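Hexokinase (Schistosoma mansoni, PDB 1BDG) catalyses the ATP-dependent phosphorylation of glucose and other hexoses to hexose 6-phosphates, the first step of glycolysis. Local coordinates at residues 83-88 with 439-444; 97-102 with 128-133; 113-118 with 162-167; 173-178 with 190-195. All coordinates share one frame; numbering follows the deposited sequence.

Contact 1: residues 83-88 with 439-444; sequences LSVTLE and GAAAIA
Val-85 and Leu-87 meet Ala-441 and Ala-442 in two different ways: one valine fork is applied to a methyl, and one leucine branch is laid over a helix backbone. Both branches of the valine take part. CB of Ala-441 lies 3.6 Å from CG2 of Val-85 and equally near its CB, while CG1 of Val-85 follows at 4.1 Å. With CG1 anti to the backbone N (chi1 -162°) and CG2 anti to the carbonyl carbon, both methyls of Val-85 border the alanine.

Leu-87 works farther along the helix. Its CD1 is 4.0 Å from CA of Ala-442 and 4.1 Å from O of Ala-441, so this one methyl rests on the peptide joining the two alanines. CB of Ala-441 is a more distant neighbour of the same CD1, at 4.5 Å.

Strand geometry explains the pairing. Val-85 and Leu-87 direct their CB atoms toward the helix, whereas those of Ser-84 and Thr-86 point away. Strand 83-87 and helix 439-444 approach to 8.7 Å between their axes and run at 59° to one another, with alanines making up the helix side of the interface. Beyond the pair, Val-85 also touches Ile-96, and Leu-87 touches Phe-70 and Pro-94.

All four touching residues are buried, and no hydrogen bond links the segments. This is helix-on-sheet packing of an actin-like ATPase fold, in which the C-terminal helix 435-444 packs against one face of the five-stranded mixed sheet of the hexokinase small subdomain.

Contact 2: residues 97-102 with 128-133; sequences QERTYC and ENNGMK
Arg-99 carries the contact with Asn-129 and Asn-130. At the start of 97-102, Gln-97, modelled only as far as CB, points its CB toward 128-133. Glu-98 turns away to the other side of the strand, where its OE1 makes a salt bridge with Arg-81.

Arg-99 turns back toward the helix end. Its CG lies anti to the carbonyl carbon (chi1 -71°), and the chain then extends from CG to NE, which carries the guanidinium to Asn-129. NH2 of Arg-99 is 3.2 Å from CB of Asn-129 and 4.0 Å from ND2 of Asn-130. The Arg-99 and Asn-129 side chains cross at about a right angle, yet their guanidinium and amide planes are only 27° apart. NH1 of Arg-99 and ND2 of Asn-129, 3.2 Å apart, are both donors as modelled and form no hydrogen bond.

The charge is instead answered by Asp-125, whose OD2 makes a salt bridge with NH1 of Arg-99. That same oxygen accepts a hydrogen bond from OH of Tyr-101, next on this side of the strand. Asn-130 ND2 bonds to Phe-126 O, and Gly-131 ends the helix in a Schellman motif.

The contact therefore lies on the surface between edge strand 95-101, which pairs antiparallel with strand 80-87, and the C-terminal end of helix 112-129, where Arg-99 also rests on Phe-126.

Contact 3: residues 113-118 with 162-167; sequences TELFKY and KGFSAD. With GLC (alpha-D-glucopyranose), chain B.
Leu-115 of helix 113-118 and Ala-166 of the irregular segment 162-167 are the closest backbone pair, with CA atoms 7.4 Å apart, a spacing bridged by side chains alone. Leu-115 does so through a single methyl. Its CG is anti to the backbone N (chi1 -180°), and CD2 reaches between two partners: CE2 of Phe-164 at 4.1 Å and CB of Ala-166 at 4.2 Å.

The methyl comes to the edge of the Phe-164 ring, near the ring plane, and not over a face; the two side chains cross at about a right angle. Trp-160 stacks with this ring and Phe-145 meets it edge-to-face, so Phe-164 belongs to an aromatic cluster that Leu-115 borders from the helix side.

Two residues earlier, Lys-162 turns to the sugar. A bend at chi3 (-83°) separates its inner chain from CE and NZ, and NZ donates to O6 of the bound glucose at 2.8 Å and to O5 at 3.1 Å. Phe-145 also serves Lys-162, in a cation-pi contact.

Chemically, the segment is divided. Its later part meets 113-118 through apolar contact, with no hydrogen bond between the two segments, while Lys-162 grips the ring oxygen and the 6-hydroxyl group. These two bonds from one nitrogen probably help fix the position of O6, the oxygen that receives the phosphoryl group.

Contact 4: residues 173-178 with 190-195; sequences NVAELL and KCVAVV
No flat group lies between Ala-175 and its partners Val-192 and Val-194: neither side of the interface supplies a ring or amide face, and methyl groups alone make the touch. The one side-chain amide in the two segments, that of Asn-173, stands at the helix start. Its OD1 receives a weak bond from N of Ala-175 at 3.0 Å, with an N-H...O angle of 130°, and a second hydrogen bond from Ala-155 N. Asn-173 is thus the N-cap of helix 174-183 and also ties that helix end to strand 154-157.

CB of Ala-175 points at the strand and meets one methyl from each valine. CG2 of Val-194 is the nearer at 3.7 Å; CG1 of Val-192 is 4.2 Å away. The valines differ in the branch they use: the touching methyl of Val-192, CG1, is anti to its backbone N (chi1 170°), whereas CG2 of Val-194 is anti to its carbonyl carbon. Ala-193, between them, directs its CB away from the helix.

The small alanine lets the backbones come close, with CA of Ala-175 6.3 Å from CA of Val-192. Leu-178 adds cover one turn on, while Val-174 and Leu-178 both reach strand 137-143 beside this one.

Strand 189-195 leads directly into the glucose-binding Asn-196 and Asp-197. With all three touching residues buried and no hydrogen bond across, the fit of methyl against methyl is what joins helix 174-183 to it here.

In the fold
From the N terminus, strand 80-87 opens contact 1, which closes only when helix 435-444 returns to it near the C terminus; the other three contacts all fall within that span. Contact 2 closes first, joining strand 95-101 to the end of helix 112-129. Contact 3 crosses it, because 113-118 precedes 128-133 while its partner 162-167 comes later, near the glucose. Contact 4 follows both in series. Contacts 1, 2 and 4 reach the same five-stranded sheet, while contacts 2 and 3 share helix 112-129. Phe-116 packs on Val-174, Leu-177 and Leu-178, linking contacts 3 and 4, and Ile-443 touches Val-195, joining contacts 1 and 4.

Contact 1: residues 83-88 with 439-444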
loop_
_atom_site.group_PDB
_atom_site.type_symbol
_atom_site.label_atom_id
_atom_site.label_comp_id
_atom_site.label_asym_id
_atom_site.label_seq_id
_atom_site.Cartn_x
_atom_site.Cartn_y
_atom_site.Cartn_z
ATOM N N LEU A 83 -2.285 -19.207 1.524
ATOM C CA LEU A 83 -3.596 -19.691 1.116
ATOM C C LEU A 83 -3.589 -20.935 0.238
ATOM O O LEU A 83 -2.534 -21.498 -0.063
ATOM C CB LEU A 83 -4.380 -18.568 0.431
ATOM C CG LEU A 83 -4.427 -17.197 1.119
ATOM C CD1 LEU A 83 -3.083 -16.511 0.952
ATOM C CD2 LEU A 83 -5.521 -16.325 0.525
ATOM N N SER A 84 -4.789 -21.386 -0.107
ATOM C CA SER A 84 -4.997 -22.570 -0.930
ATOM C C SER A 84 -6.321 -22.332 -1.596
ATOM O O SER A 84 -7.337 -22.181 -0.917
ATOM C CB SER A 84 -5.099 -23.827 -0.073
ATOM O OG SER A 84 -5.272 -24.953 -0.907
ATOM N N VAL A 85 -6.322 -22.308 -2.917
ATOM C CA VAL A 85 -7.535 -22.019 -3.641
ATOM C C VAL A 85 -7.921 -23.129 -4.608
ATOM O O VAL A 85 -7.061 -23.817 -5.182
ATOM C CB VAL A 85 -7.406 -20.676 -4.424
ATOM C CG1 VAL A 85 -8.797 -20.167 -4.793
ATOM C CG2 VAL A 85 -6.632 -19.614 -3.596
ATOM N N THR A 86 -9.228 -23.286 -4.780
ATOM C CA THR A 86 -9.807 -24.276 -5.669
ATOM C C THR A 86 -10.811 -23.510 -6.519
ATOM O O THR A 86 -11.720 -22.846 -5.999
ATOM C CB THR A 86 -10.498 -25.385 -4.862
ATOM O OG1 THR A 86 -9.555 -26.433 -4.604
ATOM C CG2 THR A 86 -11.735 -25.934 -5.590
ATOM N N LEU A 87 -10.622 -23.557 -7.827
ATOM C CA LEU A 87 -11.498 -22.846 -8.736
ATOM C C LEU A 87 -12.091 -23.916 -9.642
ATOM O O LEU A 87 -11.463 -24.957 -9.874
ATOM C CB LEU A 87 -10.665 -21.873 -9.563
ATOM C CG LEU A 87 -9.508 -21.214 -8.818
ATOM C CD1 LEU A 87 -8.412 -20.904 -9.782
ATOM C CD2 LEU A 87 -9.960 -19.979 -8.109
ATOM N N GLU A 88 -13.316 -23.675 -10.102
ATOM C CA GLU A 88 -14.047 -24.576 -11.000
ATOM C C GLU A 88 -15.100 -23.627 -11.586
ATOM O O GLU A 88 -16.086 -23.322 -10.897
ATOM C CB GLU A 88 -14.764 -25.656 -10.182
ATOM C CG GLU A 88 -14.123 -25.964 -8.805
ATOM C CD GLU A 88 -15.098 -26.558 -7.780
ATOM O OE1 GLU A 88 -16.152 -25.926 -7.499
ATOM O OE2 GLU A 88 -14.799 -27.658 -7.254
ATOM N N GLY A 439 -7.578 -13.816 -6.172
ATOM C CA GLY A 439 -7.212 -13.120 -7.395
ATOM C C GLY A 439 -5.901 -13.603 -7.977
ATOM O O GLY A 439 -5.773 -13.738 -9.190
ATOM N N ALA A 440 -4.930 -13.906 -7.127
ATOM C CA ALA A 440 -3.643 -14.384 -7.610
ATOM C C ALA A 440 -3.765 -15.826 -8.146
ATOM O O ALA A 440 -3.107 -16.180 -9.129
ATOM C CB ALA A 440 -2.587 -14.299 -6.501
ATOM N N ALA A 441 -4.619 -16.641 -7.522
ATOM C CA ALA A 441 -4.815 -18.027 -7.934
ATOM C C ALA A 441 -5.383 -18.143 -9.343
ATOM O O ALA A 441 -4.884 -18.931 -10.145
ATOM C CB ALA A 441 -5.683 -18.740 -6.965
ATOM N N ALA A 442 -6.433 -17.382 -9.648
ATOM C CA ALA A 442 -6.987 -17.401 -11.003
ATOM C C ALA A 442 -5.835 -17.051 -11.948
ATOM O O ALA A 442 -5.603 -17.756 -12.917
ATOM C CB ALA A 442 -8.113 -16.394 -11.153
ATOM N N ILE A 443 -5.055 -16.021 -11.629
ATOM C CA ILE A 443 -3.929 -15.679 -12.495
ATOM C C ILE A 443 -2.993 -16.894 -12.654
ATOM O O ILE A 443 -2.618 -17.274 -13.780
ATOM C CB ILE A 443 -3.122 -14.469 -11.978
ATOM C CG1 ILE A 443 -4.006 -13.212 -11.948
ATOM C CG2 ILE A 443 -1.890 -14.287 -12.846
ATOM C CD1 ILE A 443 -3.261 -11.904 -11.712
ATOM N N ALA A 444 -2.655 -17.525 -11.537
ATOM C CA ALA A 444 -1.796 -18.701 -11.573
ATOM C C ALA A 444 -2.367 -19.766 -12.530
ATOM O O ALA A 444 -1.620 -20.423 -13.251
ATOM C CB ALA A 444 -1.646 -19.269 -10.177
#

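Contact 2: residues 97-102 with 128-133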
loop_
_atom_site.group_PDB
_atom_site.type_symbol
_atom_site.label_atom_id
_atom_site.label_comp_id
_atom_site.label_asym_id
_atom_site.label_seq_id
_atom_site.Cartn_x
_atom_site.Cartn_y
_atom_site.Cartn_z
ATOM N N GLN A 97 -8.927 -21.770 1.713
ATOM C CA GLN A 97 -8.529 -22.207 3.044
ATOM C C GLN A 97 -7.270 -21.378 3.219
ATOM O O GLN A 97 -6.586 -21.111 2.231
ATOM C CB GLN A 97 -8.205 -23.695 3.037
ATOM N N GLU A 98 -6.970 -20.929 4.434
ATOM C CA GLU A 98 -5.786 -20.098 4.610
ATOM C C GLU A 98 -5.288 -19.942 6.022
ATOM O O GLU A 98 -5.979 -20.273 6.973
ATOM C CB GLU A 98 -6.086 -18.694 4.092
ATOM C CG GLU A 98 -7.314 -18.063 4.750
ATOM C CD GLU A 98 -7.483 -16.604 4.390
ATOM O OE1 GLU A 98 -8.156 -16.299 3.377
ATOM O OE2 GLU A 98 -6.937 -15.752 5.120
ATOM N N ARG A 99 -4.120 -19.317 6.130
ATOM C CA ARG A 99 -3.469 -19.004 7.393
ATOM C C ARG A 99 -2.688 -17.685 7.267
ATOM O O ARG A 99 -2.485 -17.162 6.167
ATOM C CB ARG A 99 -2.508 -20.115 7.807
ATOM C CG ARG A 99 -3.180 -21.376 8.234
ATOM C CD ARG A 99 -2.332 -22.097 9.251
ATOM N NE ARG A 99 -2.835 -23.446 9.459
ATOM C CZ ARG A 99 -2.154 -24.433 10.022
ATOM N NH1 ARG A 99 -0.910 -24.244 10.447
ATOM N NH2 ARG A 99 -2.730 -25.622 10.150
ATOM N N THR A 100 -2.249 -17.160 8.405
ATOM C CA THR A 100 -1.476 -15.934 8.455
ATOM C C THR A 100 -0.338 -16.250 9.411
ATOM O O THR A 100 -0.585 -16.668 10.554
ATOM C CB THR A 100 -2.334 -14.799 9.006
ATOM O OG1 THR A 100 -3.406 -14.528 8.087
ATOM C CG2 THR A 100 -1.517 -13.560 9.210
ATOM N N TYR A 101 0.897 -16.158 8.927
ATOM C CA TYR A 101 2.060 -16.444 9.753
ATOM C C TYR A 101 2.805 -15.165 10.115
ATOM O O TYR A 101 3.064 -14.300 9.258
ATOM C CB TYR A 101 3.021 -17.388 9.022
ATOM C CG TYR A 101 2.612 -18.848 8.973
ATOM C CD1 TYR A 101 1.787 -19.335 7.955
ATOM C CD2 TYR A 101 3.108 -19.753 9.915
ATOM C CE1 TYR A 101 1.475 -20.687 7.873
ATOM C CE2 TYR A 101 2.801 -21.105 9.844
ATOM C CZ TYR A 101 1.989 -21.569 8.824
ATOM O OH TYR A 101 1.711 -22.914 8.763
ATOM N N CYS A 102 3.138 -15.033 11.386
ATOM C CA CYS A 102 3.871 -13.863 11.843
ATOM C C CYS A 102 5.286 -14.078 11.342
ATOM O O CYS A 102 5.725 -15.221 11.239
ATOM C CB CYS A 102 3.907 -13.839 13.361
ATOM S SG CYS A 102 4.843 -15.265 13.973
ATOM N N GLU A 128 1.309 -29.852 5.497
ATOM C CA GLU A 128 1.254 -31.029 6.370
ATOM C C GLU A 128 -0.040 -31.002 7.187
ATOM O O GLU A 128 -0.880 -31.878 7.046
ATOM C CB GLU A 128 2.474 -31.096 7.291
ATOM N N ASN A 129 -0.230 -29.965 7.987
ATOM C CA ASN A 129 -1.440 -29.857 8.803
ATOM C C ASN A 129 -2.773 -30.081 8.044
ATOM O O ASN A 129 -3.689 -30.731 8.561
ATOM C CB ASN A 129 -1.486 -28.502 9.527
ATOM C CG ASN A 129 -0.461 -28.397 10.647
ATOM O OD1 ASN A 129 -0.286 -29.328 11.431
ATOM N ND2 ASN A 129 0.202 -27.252 10.742
ATOM N N ASN A 130 -2.887 -29.539 6.833
ATOM C CA ASN A 130 -4.121 -29.684 6.055
ATOM C C ASN A 130 -4.158 -31.055 5.374
ATOM O O ASN A 130 -5.121 -31.408 4.686
ATOM C CB ASN A 130 -4.273 -28.521 5.047
ATOM C CG ASN A 130 -4.544 -27.147 5.737
ATOM O OD1 ASN A 130 -5.679 -26.634 5.745
ATOM N ND2 ASN A 130 -3.502 -26.563 6.321
ATOM N N GLY A 131 -3.089 -31.823 5.571
ATOM C CA GLY A 131 -2.996 -33.159 5.004
ATOM C C GLY A 131 -3.008 -33.197 3.489
ATOM O O GLY A 131 -3.710 -34.018 2.897
ATOM N N MET A 132 -2.192 -32.350 2.854
ATOM C CA MET A 132 -2.108 -32.290 1.391
ATOM C C MET A 132 -0.703 -31.892 0.928
ATOM O O MET A 132 -0.549 -30.981 0.121
ATOM C CB MET A 132 -3.143 -31.291 0.839
ATOM C CG MET A 132 -3.089 -29.915 1.535
ATOM S SD MET A 132 -3.975 -28.545 0.709
ATOM C CE MET A 132 -2.930 -27.156 1.181
ATOM N N LYS A 133 0.314 -32.600 1.407
ATOM C CA LYS A 133 1.699 -32.312 1.028
ATOM C C LYS A 133 2.161 -32.809 -0.374
ATOM O O LYS A 133 2.340 -31.996 -1.283
ATOM C CB LYS A 133 2.653 -32.812 2.119
#

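Contact 3: residues 113-118 with 162-167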
loop_
_atom_site.group_PDB
_atom_site.type_symbol
_atom_site.label_atom_id
_atom_site.label_comp_id
_atom_site.label_asym_id
_atom_site.label_seq_id
_atom_site.Cartn_x
_atom_site.Cartn_y
_atom_site.Cartn_z
ATOM N N THR A 113 18.001 -15.680 1.407
ATOM C CA THR A 113 17.822 -17.133 1.520
ATOM C C THR A 113 17.143 -17.462 2.867
ATOM O O THR A 113 16.281 -18.338 2.950
ATOM C CB THR A 113 19.199 -17.872 1.394
ATOM O OG1 THR A 113 20.090 -17.449 2.445
ATOM C CG2 THR A 113 19.843 -17.542 0.055
ATOM N N GLU A 114 17.506 -16.711 3.903
ATOM C CA GLU A 114 16.927 -16.899 5.222
ATOM C C GLU A 114 15.431 -16.492 5.241
ATOM O O GLU A 114 14.605 -17.152 5.903
ATOM C CB GLU A 114 17.730 -16.117 6.258
ATOM N N LEU A 115 15.080 -15.406 4.551
ATOM C CA LEU A 115 13.679 -14.995 4.497
ATOM C C LEU A 115 12.947 -16.006 3.610
ATOM O O LEU A 115 11.982 -16.644 4.037
ATOM C CB LEU A 115 13.540 -13.573 3.937
ATOM C CG LEU A 115 12.158 -12.906 3.790
ATOM C CD1 LEU A 115 11.529 -12.651 5.165
ATOM C CD2 LEU A 115 12.309 -11.597 3.043
ATOM N N PHE A 116 13.454 -16.217 2.398
ATOM C CA PHE A 116 12.828 -17.170 1.489
ATOM C C PHE A 116 12.784 -18.593 2.012
ATOM O O PHE A 116 11.960 -19.413 1.578
ATOM C CB PHE A 116 13.447 -17.084 0.108
ATOM C CG PHE A 116 12.847 -16.007 -0.724
ATOM C CD1 PHE A 116 11.669 -16.234 -1.414
ATOM C CD2 PHE A 116 13.400 -14.735 -0.743
ATOM C CE1 PHE A 116 11.051 -15.221 -2.099
ATOM C CE2 PHE A 116 12.775 -13.715 -1.431
ATOM C CZ PHE A 116 11.597 -13.963 -2.107
ATOM N N LYS A 117 13.680 -18.886 2.951
ATOM C CA LYS A 117 13.702 -20.194 3.590
ATOM C C LYS A 117 12.498 -20.200 4.548
ATOM O O LYS A 117 11.673 -21.121 4.515
ATOM C CB LYS A 117 15.009 -20.412 4.355
ATOM C CG LYS A 117 15.091 -21.768 4.988
ATOM C CD LYS A 117 16.448 -22.030 5.553
ATOM C CE LYS A 117 16.430 -23.329 6.322
ATOM N NZ LYS A 117 17.710 -23.587 7.012
ATOM N N TYR A 118 12.362 -19.136 5.340
ATOM C CA TYR A 118 11.253 -19.041 6.272
ATOM C C TYR A 118 9.928 -19.260 5.516
ATOM O O TYR A 118 9.090 -20.083 5.918
ATOM C CB TYR A 118 11.257 -17.687 6.994
ATOM C CG TYR A 118 10.150 -17.565 8.014
ATOM C CD1 TYR A 118 10.311 -18.041 9.320
ATOM C CD2 TYR A 118 8.903 -17.065 7.647
ATOM C CE1 TYR A 118 9.249 -18.031 10.223
ATOM C CE2 TYR A 118 7.851 -17.049 8.530
ATOM C CZ TYR A 118 8.025 -17.535 9.806
ATOM O OH TYR A 118 6.946 -17.542 10.638
ATOM N N LYS A 162 9.016 -0.221 2.198
ATOM C CA LYS A 162 8.434 -0.563 3.487
ATOM C C LYS A 162 9.430 -0.932 4.591
ATOM O O LYS A 162 10.444 -0.253 4.766
ATOM C CB LYS A 162 7.352 -1.640 3.303
ATOM C CG LYS A 162 6.098 -1.088 2.648
ATOM C CD LYS A 162 5.013 -2.099 2.496
ATOM C CE LYS A 162 5.208 -2.937 1.283
ATOM N NZ LYS A 162 3.912 -3.564 0.866
ATOM N N GLY A 163 9.127 -1.973 5.363
ATOM C CA GLY A 163 10.008 -2.365 6.449
ATOM C C GLY A 163 11.004 -3.477 6.144
ATOM O O GLY A 163 11.533 -4.101 7.073
ATOM N N PHE A 164 11.255 -3.740 4.863
ATOM C CA PHE A 164 12.181 -4.794 4.475
ATOM C C PHE A 164 13.557 -4.272 4.049
ATOM O O PHE A 164 13.687 -3.164 3.517
ATOM C CB PHE A 164 11.598 -5.623 3.339
ATOM C CG PHE A 164 10.487 -6.544 3.749
ATOM C CD1 PHE A 164 9.318 -6.049 4.324
ATOM C CD2 PHE A 164 10.574 -7.905 3.482
ATOM C CE1 PHE A 164 8.242 -6.902 4.623
ATOM C CE2 PHE A 164 9.515 -8.756 3.774
ATOM C CZ PHE A 164 8.349 -8.255 4.342
ATOM N N SER A 165 14.581 -5.087 4.298
ATOM C CA SER A 165 15.972 -4.783 3.940
ATOM C C SER A 165 16.803 -6.048 3.991
ATOM O O SER A 165 17.903 -6.037 4.520
ATOM C CB SER A 165 16.587 -3.722 4.868
ATOM O OG SER A 165 16.510 -4.103 6.228
ATOM N N ALA A 166 16.244 -7.149 3.500
ATOM C CA ALA A 166 16.954 -8.420 3.478
ATOM C C ALA A 166 18.018 -8.323 2.395
ATOM O O ALA A 166 17.763 -7.789 1.313
ATOM C CB ALA A 166 15.995 -9.545 3.174
ATOM N N ASP A 167 19.231 -8.772 2.688
ATOM C CA ASP A 167 20.280 -8.706 1.691
ATOM C C ASP A 167 20.187 -9.931 0.793
ATOM O O ASP A 167 19.581 -10.931 1.154
ATOM C CB ASP A 167 21.653 -8.609 2.351
ATOM C CG ASP A 167 22.135 -9.932 2.890
ATOM O OD1 ASP A 167 21.477 -10.463 3.812
ATOM O OD2 ASP A 167 23.168 -10.450 2.391
HETATM C C1 GLC B . 4.620 -0.548 -1.340
HETATM C C2 GLC B . 5.246 -1.463 -2.392
HETATM C C3 GLC B . 4.262 -1.697 -3.515
HETATM C C4 GLC B . 2.965 -2.251 -2.951
HETATM C C5 GLC B . 2.420 -1.291 -1.916
HETATM C C6 GLC B . 1.155 -1.812 -1.260
HETATM O O1 GLC B . 4.267 0.644 -1.958
HETATM O O2 GLC B . 6.428 -0.873 -2.929
HETATM O O3 GLC B . 4.798 -2.616 -4.456
HETATM O O4 GLC B . 2.031 -2.435 -3.987
HETATM O O5 GLC B . 3.388 -1.118 -0.879
HETATM O O6 GLC B . 1.450 -2.669 -0.178
#

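Contact 4: residues 173-178 with 190-195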
loop_
_atom_site.group_PDB
_atom_site.type_symbol
_atom_site.label_atom_id
_atom_site.label_comp_id
_atom_site.label_asym_id
_atom_site.label_seq_id
_atom_site.Cartn_x
_atom_site.Cartn_y
_atom_site.Cartn_z
ATOM N N ASN A 173 16.085 -12.666 -9.132
ATOM C CA ASN A 173 14.768 -13.108 -9.564
ATOM C C ASN A 173 14.119 -13.773 -8.355
ATOM O O ASN A 173 14.493 -14.883 -7.962
ATOM C CB ASN A 173 14.860 -14.084 -10.730
ATOM C CG ASN A 173 13.500 -14.661 -11.132
ATOM O OD1 ASN A 173 12.461 -14.327 -10.557
ATOM N ND2 ASN A 173 13.504 -15.534 -12.135
ATOM N N VAL A 174 13.181 -13.070 -7.739
ATOM C CA VAL A 174 12.463 -13.586 -6.581
ATOM C C VAL A 174 11.777 -14.952 -6.789
ATOM O O VAL A 174 11.780 -15.789 -5.883
ATOM C CB VAL A 174 11.417 -12.559 -6.117
ATOM C CG1 VAL A 174 10.447 -13.192 -5.133
ATOM C CG2 VAL A 174 12.113 -11.359 -5.504
ATOM N N ALA A 175 11.186 -15.180 -7.962
ATOM C CA ALA A 175 10.502 -16.447 -8.233
ATOM C C ALA A 175 11.455 -17.623 -8.105
ATOM O O ALA A 175 11.081 -18.705 -7.646
ATOM C CB ALA A 175 9.897 -16.431 -9.604
ATOM N N GLU A 176 12.701 -17.408 -8.501
ATOM C CA GLU A 176 13.679 -18.479 -8.435
ATOM C C GLU A 176 14.135 -18.649 -6.999
ATOM O O GLU A 176 14.352 -19.768 -6.534
ATOM C CB GLU A 176 14.860 -18.214 -9.372
ATOM C CG GLU A 176 15.776 -19.420 -9.536
ATOM C CD GLU A 176 16.764 -19.270 -10.697
ATOM O OE1 GLU A 176 17.062 -18.102 -11.089
ATOM O OE2 GLU A 176 17.232 -20.332 -11.217
ATOM N N LEU A 177 14.238 -17.542 -6.278
ATOM C CA LEU A 177 14.638 -17.622 -4.882
ATOM C C LEU A 177 13.637 -18.546 -4.182
ATOM O O LEU A 177 14.022 -19.596 -3.674
ATOM C CB LEU A 177 14.671 -16.232 -4.231
ATOM C CG LEU A 177 15.895 -15.356 -4.514
ATOM C CD1 LEU A 177 15.806 -14.046 -3.759
ATOM C CD2 LEU A 177 17.143 -16.089 -4.089
ATOM N N LEU A 178 12.348 -18.223 -4.261
ATOM C CA LEU A 178 11.334 -19.047 -3.618
ATOM C C LEU A 178 11.382 -20.474 -4.130
ATOM O O LEU A 178 11.413 -21.421 -3.348
ATOM C CB LEU A 178 9.930 -18.479 -3.838
ATOM C CG LEU A 178 8.875 -19.225 -3.010
ATOM C CD1 LEU A 178 9.094 -18.960 -1.521
ATOM C CD2 LEU A 178 7.494 -18.803 -3.431
ATOM N N LYS A 190 5.196 -26.768 -8.693
ATOM C CA LYS A 190 5.452 -26.654 -10.130
ATOM C C LYS A 190 5.783 -25.280 -10.717
ATOM O O LYS A 190 6.813 -25.104 -11.350
ATOM C CB LYS A 190 4.285 -27.298 -10.918
ATOM N N CYS A 191 4.852 -24.350 -10.592
ATOM C CA CYS A 191 5.016 -23.008 -11.144
ATOM C C CYS A 191 4.908 -21.956 -10.044
ATOM O O CYS A 191 4.623 -22.267 -8.876
ATOM C CB CYS A 191 3.936 -22.756 -12.213
ATOM S SG CYS A 191 3.859 -21.083 -13.016
ATOM N N VAL A 192 5.212 -20.720 -10.406
ATOM C CA VAL A 192 5.146 -19.595 -9.497
ATOM C C VAL A 192 4.940 -18.408 -10.412
ATOM O O VAL A 192 5.688 -18.215 -11.378
ATOM C CB VAL A 192 6.450 -19.406 -8.689
ATOM C CG1 VAL A 192 6.425 -18.089 -7.951
ATOM C CG2 VAL A 192 6.608 -20.528 -7.680
ATOM N N ALA A 193 3.825 -17.725 -10.212
ATOM C CA ALA A 193 3.495 -16.556 -10.983
ATOM C C ALA A 193 3.736 -15.461 -9.967
ATOM O O ALA A 193 3.326 -15.583 -8.813
ATOM C CB ALA A 193 2.028 -16.592 -11.382
ATOM N N VAL A 194 4.498 -14.448 -10.353
ATOM C CA VAL A 194 4.761 -13.359 -9.447
ATOM C C VAL A 194 3.808 -12.266 -9.843
ATOM O O VAL A 194 3.814 -11.792 -10.976
ATOM C CB VAL A 194 6.200 -12.844 -9.529
ATOM C CG1 VAL A 194 6.441 -11.840 -8.414
ATOM C CG2 VAL A 194 7.155 -14.004 -9.407
ATOM N N VAL A 195 2.981 -11.883 -8.888
ATOM C CA VAL A 195 1.988 -10.856 -9.076
ATOM C C VAL A 195 2.147 -9.873 -7.921
ATOM O O VAL A 195 2.526 -10.248 -6.805
ATOM C CB VAL A 195 0.582 -11.495 -9.051
ATOM C CG1 VAL A 195 -0.491 -10.448 -8.827
ATOM C CG2 VAL A 195 0.334 -12.244 -10.343
#